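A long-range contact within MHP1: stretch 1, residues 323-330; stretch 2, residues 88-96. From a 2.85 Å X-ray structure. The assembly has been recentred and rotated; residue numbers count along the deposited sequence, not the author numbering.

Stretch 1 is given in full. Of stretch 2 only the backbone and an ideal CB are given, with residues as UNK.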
# COMPACT_ATOMS: atom_id res chain seq x y z
N ALA A 323 3.97 11.28 -5.73
CA ALA A 323 3.74 11.97 -6.99
C ALA A 323 2.41 12.76 -6.97
O ALA A 323 2.42 13.97 -7.13
CB ALA A 323 3.80 11.00 -8.17
N TYR A 324 1.28 12.10 -6.75
CA TYR A 324 0.01 12.83 -6.74
C TYR A 324 -0.12 13.89 -5.63
O TYR A 324 -0.92 14.83 -5.79
CB TYR A 324 -1.18 11.89 -6.62
CG TYR A 324 -1.51 11.13 -7.86
CD1 TYR A 324 -1.43 9.76 -7.87
CD2 TYR A 324 -1.95 11.77 -9.00
CE1 TYR A 324 -1.74 9.03 -9.00
CE2 TYR A 324 -2.28 11.06 -10.14
CZ TYR A 324 -2.16 9.68 -10.12
OH TYR A 324 -2.46 8.90 -11.21
N THR A 325 0.62 13.73 -4.53
CA THR A 325 0.61 14.74 -3.45
C THR A 325 1.29 16.03 -3.91
O THR A 325 0.82 17.13 -3.61
CB THR A 325 1.28 14.23 -2.14
OG1 THR A 325 0.53 13.14 -1.60
CG2 THR A 325 1.32 15.34 -1.09
N LEU A 326 2.39 15.91 -4.65
CA LEU A 326 3.07 17.07 -5.22
C LEU A 326 2.26 17.78 -6.31
O LEU A 326 1.99 18.99 -6.22
CB LEU A 326 4.47 16.70 -5.76
CG LEU A 326 5.55 16.37 -4.70
CD1 LEU A 326 6.91 16.07 -5.34
CD2 LEU A 326 5.67 17.49 -3.66
N CYS A 327 1.87 17.05 -7.34
CA CYS A 327 1.24 17.70 -8.48
C CYS A 327 -0.15 18.22 -8.09
O CYS A 327 -0.85 18.87 -8.87
CB CYS A 327 1.18 16.76 -9.69
SG CYS A 327 -0.11 15.50 -9.59
N SER A 328 -0.52 17.97 -6.85
CA SER A 328 -1.88 18.19 -6.43
C SER A 328 -1.98 19.21 -5.30
O SER A 328 -3.05 19.76 -5.06
CB SER A 328 -2.50 16.85 -6.06
OG SER A 328 -3.52 17.02 -5.14
N THR A 329 -0.86 19.48 -4.63
CA THR A 329 -0.74 20.56 -3.63
C THR A 329 -0.14 21.84 -4.25
O THR A 329 -0.53 22.96 -3.90
CB THR A 329 0.19 20.17 -2.45
OG1 THR A 329 -0.38 19.12 -1.66
CG2 THR A 329 0.46 21.39 -1.57
N PHE A 330 0.82 21.67 -5.16
CA PHE A 330 1.38 22.78 -5.94
C PHE A 330 1.01 22.64 -7.43
O PHE A 330 1.87 22.35 -8.29
CB PHE A 330 2.89 22.87 -5.73
CG PHE A 330 3.27 22.78 -4.31
CD1 PHE A 330 3.88 21.65 -3.82
CD2 PHE A 330 2.94 23.81 -3.45
CE1 PHE A 330 4.20 21.55 -2.48
CE2 PHE A 330 3.25 23.73 -2.12
CZ PHE A 330 3.89 22.59 -1.62
N UNK A 88 -11.35 10.10 -7.58
CA UNK A 88 -10.41 11.04 -6.95
C UNK A 88 -9.15 10.47 -6.26
O UNK A 88 -9.11 9.31 -5.89
CB UNK A 88 -11.19 11.84 -5.90
N UNK A 89 -8.13 11.33 -6.14
CA UNK A 89 -6.89 11.17 -5.32
C UNK A 89 -7.10 10.82 -3.88
O UNK A 89 -8.14 11.14 -3.32
CB UNK A 89 -6.07 12.46 -5.36
N UNK A 90 -6.04 10.31 -3.26
CA UNK A 90 -5.92 10.30 -1.80
C UNK A 90 -5.73 11.74 -1.25
O UNK A 90 -6.51 12.22 -0.41
CB UNK A 90 -4.75 9.41 -1.38
N UNK A 91 -4.70 12.43 -1.74
CA UNK A 91 -4.37 13.75 -1.23
C UNK A 91 -5.54 14.72 -1.33
O UNK A 91 -5.80 15.49 -0.39
CB UNK A 91 -3.16 14.31 -1.99
N UNK A 92 -6.25 14.68 -2.46
CA UNK A 92 -7.47 15.49 -2.66
C UNK A 92 -8.65 15.12 -1.74
O UNK A 92 -9.31 16.01 -1.18
CB UNK A 92 -7.92 15.36 -4.12
N UNK A 93 -8.90 13.81 -1.58
CA UNK A 93 -10.00 13.32 -0.74
C UNK A 93 -9.86 13.67 0.75
O UNK A 93 -10.87 13.76 1.46
CB UNK A 93 -10.11 11.80 -0.89
N UNK A 94 -8.63 13.87 1.23
CA UNK A 94 -8.41 14.20 2.64
C UNK A 94 -8.91 15.61 2.97
O UNK A 94 -9.19 15.93 4.13
CB UNK A 94 -6.92 14.08 2.98
N UNK A 95 -9.05 16.44 1.94
CA UNK A 95 -9.49 17.81 2.11
C UNK A 95 -10.83 17.85 2.79
O UNK A 95 -11.18 18.82 3.42
CB UNK A 95 -9.56 18.53 0.76
N UNK A 96 -11.56 16.76 2.68
CA UNK A 96 -12.91 16.69 3.19
C UNK A 96 -12.98 16.83 4.73
O UNK A 96 -13.48 17.83 5.23
CB UNK A 96 -13.54 15.37 2.75

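Position 88 has an extended backbone, and its ideal CB finds nothing of stretch 1 within 5.5 Å. The contact sets no rule here; the deposited residue is Ile-88, which stays out of reach.

Position 89 is different. Its psi of 161° is still extended, it directly precedes a helix, and its CA-to-CB bond points toward stretch 1, with the ideal CB 5.1 Å from Tyr-324 CB and 5.2 Å from Ser-328 OG. That gap leaves room for a short or medium side chain, and the hydroxyl favours a polar end: Ser, Thr, Asp, Asn or Gln could all be argued, the first few also being common at an N-cap. Asn-89 is found. It makes no capping bond. Its amide reaches across, Asn-89 OD1 lying 3.4 Å from Tyr-324 CB and Asn-89 ND2 3.3 Å from Ser-328 OG.

At position 90 the bond turns sideways and the ideal CB has no neighbour in stretch 1, so size is not dictated from this side. The residue is Phe-90.

Position 91 is the tightest place. Its CA lies 5.5 Å from the CA of Thr-325, and its CA-to-CB bond points toward stretch 1, with the ideal CB 3.9 Å from Thr-325 OG1 and 4.2 Å from Ser-328 OG. Such spacing suits Ala, Ser, Cys, Thr or perhaps Val, and the nearby hydroxyl favours a small polar group. Thr-91 meets both demands. In the m rotamer, its OG1 forms a 2.6 Å hydrogen bond with Thr-325 OG1, in which either hydroxyl could be the donor. Thr-91 CG2 packs 4.1 Å from Ser-328 OG and 4.2 Å from Thr-329 OG1.

Position 92 looks sideways, its ideal CB 4.8 Å from Ser-328 OG. A modest side chain such as Ala, Val or Thr would fit along this flank. Val-92 brings CG2 to 3.7 Å from Ser-328 OG while little of Val-92 is covered by stretch 1.

Positions 93 and 94 are out of reach and carry Ala-93 and Ala-94, on which stretch 1 places no demand.

At position 95 the CA-to-CB bond again points toward stretch 1, yet nothing lies within 5.5 Å of its ideal CB. Only a long side chain could bridge the space. The ideal CB of position 95 is 8.8 Å from Ser-328 O, an acceptor near the end of its helix. Arg can cover that distance, an extended Lys would fall about an ångström short, and Gln is too short. Arg-95 spans the gap with chi2 and chi3 both t. Arg-95 NH2 gives a weak hydrogen bond to Ser-328 O at 2.9 Å, with the oxygen at the guanidinium edge, near its plane.

Position 96 closes the type I turn begun at 93; Met-96 is out of reach.

Stretch 2 88-96: INFTVAARM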
# COMPACT_ATOMS: atom_id res chain seq x y z
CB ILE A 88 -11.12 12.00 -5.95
CG1 ILE A 88 -11.91 11.24 -4.89
CG2 ILE A 88 -12.05 12.97 -6.67
CD1 ILE A 88 -12.50 12.16 -3.82
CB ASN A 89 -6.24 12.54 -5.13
CG ASN A 89 -5.03 12.72 -5.93
OD1 ASN A 89 -4.54 11.78 -6.53
ND2 ASN A 89 -4.51 13.94 -5.95
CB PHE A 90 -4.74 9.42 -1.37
CG PHE A 90 -4.42 9.51 0.10
CD1 PHE A 90 -3.31 10.24 0.54
CD2 PHE A 90 -5.21 8.89 1.04
CE1 PHE A 90 -3.01 10.34 1.87
CE2 PHE A 90 -4.91 8.98 2.38
CZ PHE A 90 -3.81 9.71 2.79
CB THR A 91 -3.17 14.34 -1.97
OG1 THR A 91 -2.07 13.42 -1.91
CG2 THR A 91 -2.74 15.63 -1.32
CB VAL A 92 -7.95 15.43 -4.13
CG1 VAL A 92 -9.43 15.78 -4.22
CG2 VAL A 92 -7.13 16.36 -4.97
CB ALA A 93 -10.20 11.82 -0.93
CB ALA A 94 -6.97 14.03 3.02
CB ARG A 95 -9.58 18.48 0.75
CG ARG A 95 -8.22 18.81 0.20
CD ARG A 95 -8.27 19.30 -1.21
NE ARG A 95 -6.93 19.36 -1.77
CZ ARG A 95 -6.66 19.69 -3.02
NH1 ARG A 95 -7.65 19.99 -3.85
NH2 ARG A 95 -5.41 19.72 -3.45
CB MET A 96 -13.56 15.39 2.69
CG MET A 96 -14.99 15.52 2.19
SD MET A 96 -15.32 14.72 0.60
CE MET A 96 -14.33 13.20 0.64
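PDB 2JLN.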